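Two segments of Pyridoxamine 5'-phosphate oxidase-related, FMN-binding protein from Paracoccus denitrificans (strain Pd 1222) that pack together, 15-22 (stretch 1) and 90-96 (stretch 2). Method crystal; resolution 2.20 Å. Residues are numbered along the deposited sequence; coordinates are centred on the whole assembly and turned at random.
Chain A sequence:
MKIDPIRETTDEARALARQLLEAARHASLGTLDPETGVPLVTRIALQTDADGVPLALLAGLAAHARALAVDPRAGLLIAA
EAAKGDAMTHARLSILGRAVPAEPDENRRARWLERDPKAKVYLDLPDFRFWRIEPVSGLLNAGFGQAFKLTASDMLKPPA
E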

# COMPACT_ATOMS: atom_id res chain seq x y z
N ALA A 15 13.90 11.51 -11.46
CA ALA A 15 14.76 11.81 -10.28
C ALA A 15 13.89 11.85 -9.00
O ALA A 15 14.32 11.32 -7.93
CB ALA A 15 15.49 13.11 -10.52
N LEU A 16 12.69 12.43 -9.07
CA LEU A 16 11.77 12.42 -7.91
C LEU A 16 11.51 10.96 -7.49
O LEU A 16 11.68 10.65 -6.28
CB LEU A 16 10.48 13.16 -8.24
CG LEU A 16 9.58 13.34 -7.03
CD1 LEU A 16 10.38 13.85 -5.83
CD2 LEU A 16 8.39 14.24 -7.35
N ALA A 17 11.17 10.09 -8.46
CA ALA A 17 10.88 8.65 -8.25
C ALA A 17 12.07 7.97 -7.59
O ALA A 17 11.85 7.19 -6.64
CB ALA A 17 10.56 7.97 -9.55
N ARG A 18 13.28 8.22 -8.09
CA ARG A 18 14.52 7.62 -7.55
C ARG A 18 14.80 8.17 -6.15
O ARG A 18 15.33 7.39 -5.30
CB ARG A 18 15.70 7.92 -8.48
CG ARG A 18 15.54 7.31 -9.86
CD ARG A 18 16.86 7.24 -10.61
NE ARG A 18 16.66 6.72 -11.96
CZ ARG A 18 16.46 7.45 -13.05
NH1 ARG A 18 16.43 8.78 -12.98
NH2 ARG A 18 16.28 6.85 -14.21
N GLN A 19 14.49 9.46 -5.91
CA GLN A 19 14.76 10.14 -4.62
C GLN A 19 13.82 9.57 -3.55
O GLN A 19 14.30 9.35 -2.40
CB GLN A 19 14.62 11.67 -4.75
CG GLN A 19 15.82 12.35 -5.41
CD GLN A 19 15.60 13.78 -5.87
OE1 GLN A 19 14.51 14.19 -6.27
NE2 GLN A 19 16.66 14.57 -5.83
N LEU A 20 12.55 9.36 -3.90
CA LEU A 20 11.54 8.70 -3.02
C LEU A 20 12.04 7.31 -2.61
O LEU A 20 11.97 6.98 -1.39
CB LEU A 20 10.18 8.61 -3.73
CG LEU A 20 9.43 9.94 -3.82
CD1 LEU A 20 8.10 9.78 -4.53
CD2 LEU A 20 9.22 10.52 -2.43
N LEU A 21 12.54 6.52 -3.56
CA LEU A 21 13.00 5.15 -3.23
C LEU A 21 14.24 5.21 -2.31
O LEU A 21 14.28 4.42 -1.35
CB LEU A 21 13.26 4.36 -4.52
CG LEU A 21 11.99 3.84 -5.20
CD1 LEU A 21 12.21 3.60 -6.69
CD2 LEU A 21 11.53 2.57 -4.53
N GLU A 22 15.17 6.14 -2.55
CA GLU A 22 16.40 6.31 -1.71
C GLU A 22 16.01 6.70 -0.28
O GLU A 22 16.67 6.22 0.66
CB GLU A 22 17.34 7.34 -2.34
CG GLU A 22 18.52 7.73 -1.46
CD GLU A 22 19.46 6.59 -1.08
OE1 GLU A 22 19.67 5.69 -1.92
OE2 GLU A 22 19.98 6.61 0.08
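Stretch 2 (90-96) HARLSIL

Stretch 2 lies across stretch 1 as a β-strand crossing a helix almost at right angles, and the two are held together by apolar side-chain packing, with no hydrogen bond between them. The assignment of stretch 1 is secure: all of 15-22 is helical, with phi between -70° and -57° and psi between -48° and -35°, and the i to i+4 backbone hydrogen bonds are in place, for example from Gln19 N to Ala15 O at 2.8 Å and from Leu21 N to Ala17 O at 3.2 Å. In stretch 2, His90 and Ala91 form an extended lead-in, with phi/psi near -72/143, and the strand runs from Arg92 through Leu96 and continues beyond it. Arg92 is the most stretched of these residues, at -159/142.

The angle between the N-to-C directions of helix and strand is 87° (signed crossing angle -87°), so the pair is neither parallel nor antiparallel. The axes approach to 8.6 Å, a separation filled by side chains. The nearest pair of CA atoms across the contact is Ala17 CA and Leu93 CA, 6.5 Å apart; Leu93 CD2 lies 3.8 Å from Ala17 O, a van der Waals contact with an oxygen already bonded within the helix.

Alternation along the extended chain decides which side chains face the helix. The CA-to-CB bonds of Ala91, Leu93 and Ile95 point toward stretch 1, whereas that of Arg92 points away and Ser94 is out of reach. Arg92 nevertheless loses a little surface through its backbone, because Leu20 CD1 comes within 4.0 Å of Arg92 N. Its side chain turns to its own stretch, where Arg92 NH1 donates a hydrogen bond to His90 O at 2.9 Å with an N-H...acceptor angle of 154°.

Leu93 has the largest covered area of the contact, 66 Å², followed closely by Leu20 with 63 Å². Leu20, in the m,t rotamer, points toward the strand and reaches two inward-facing residues: its CD1 is 4.2 Å from Ala91 CB and 4.1 Å from Leu93 CB. Leu93, with chi1 t and chi2 p, places its CD2 4.3 Å from Ala17 CB and 3.8 Å from Leu21 CD1, so three helix residues converge on one strand side chain.

Two further contacts complete the patch, one before the strand and one farther along it. The CA-to-CB bonds of Leu16 and Leu21 point sideways relative to stretch 2, but the ends of both side chains come nearer to it. Leu16 CD2 lies 4.3 Å from Ala91 CB before the strand begins, while Leu21 CD2 lies 4.0 Å from Ile95 CD1 farther along it. The helix residues that take part are therefore Leu16, Ala17, Leu20 and Leu21, the spacing that one face of a helix presents, while Arg18 points away and Gln19 and Glu22 are out of reach.

The surface buried between the two stretches is 285 Å², summed over both sides.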

# COMPACT_ATOMS: atom_id res chain seq x y z
N HIS A 90 1.30 15.22 -0.75
CA HIS A 90 2.61 14.54 -0.59
C HIS A 90 2.94 13.82 -1.89
O HIS A 90 1.99 13.33 -2.55
CB HIS A 90 2.57 13.52 0.55
CG HIS A 90 2.27 14.08 1.89
ND1 HIS A 90 2.26 13.30 3.04
CD2 HIS A 90 2.01 15.34 2.30
CE1 HIS A 90 1.98 14.04 4.08
NE2 HIS A 90 1.83 15.30 3.66
N ALA A 91 4.22 13.78 -2.25
CA ALA A 91 4.72 13.04 -3.43
C ALA A 91 4.64 11.55 -3.09
O ALA A 91 4.94 11.17 -1.91
CB ALA A 91 6.13 13.46 -3.78
N ARG A 92 4.28 10.72 -4.06
CA ARG A 92 4.10 9.27 -3.82
C ARG A 92 4.20 8.47 -5.11
O ARG A 92 3.71 8.92 -6.18
CB ARG A 92 2.74 9.01 -3.19
CG ARG A 92 1.60 9.54 -4.05
CD ARG A 92 0.59 10.16 -3.11
NE ARG A 92 -0.68 10.43 -3.75
CZ ARG A 92 -1.27 11.60 -3.85
NH1 ARG A 92 -0.69 12.71 -3.38
NH2 ARG A 92 -2.44 11.67 -4.44
N LEU A 93 4.83 7.32 -4.99
CA LEU A 93 5.17 6.44 -6.13
C LEU A 93 4.45 5.10 -5.92
O LEU A 93 4.59 4.54 -4.79
CB LEU A 93 6.69 6.27 -6.14
CG LEU A 93 7.19 5.28 -7.18
CD1 LEU A 93 6.86 5.79 -8.58
CD2 LEU A 93 8.69 5.03 -7.00
N SER A 94 3.67 4.67 -6.92
CA SER A 94 3.01 3.33 -6.99
C SER A 94 3.88 2.44 -7.87
O SER A 94 4.08 2.81 -9.03
CB SER A 94 1.64 3.37 -7.58
OG SER A 94 0.73 4.04 -6.74
N ILE A 95 4.33 1.31 -7.35
CA ILE A 95 5.06 0.32 -8.17
C ILE A 95 4.22 -0.96 -8.29
O ILE A 95 3.63 -1.35 -7.30
CB ILE A 95 6.44 0.06 -7.55
CG1 ILE A 95 7.26 1.34 -7.61
CG2 ILE A 95 7.13 -1.12 -8.22
CD1 ILE A 95 8.60 1.21 -6.95
N LEU A 96 4.17 -1.51 -9.50
CA LEU A 96 3.71 -2.89 -9.81
C LEU A 96 4.97 -3.74 -10.00
O LEU A 96 5.82 -3.34 -10.79
CB LEU A 96 2.86 -2.89 -11.09
CG LEU A 96 1.56 -2.09 -11.08
CD1 LEU A 96 0.82 -2.25 -12.41
CD2 LEU A 96 0.63 -2.48 -9.95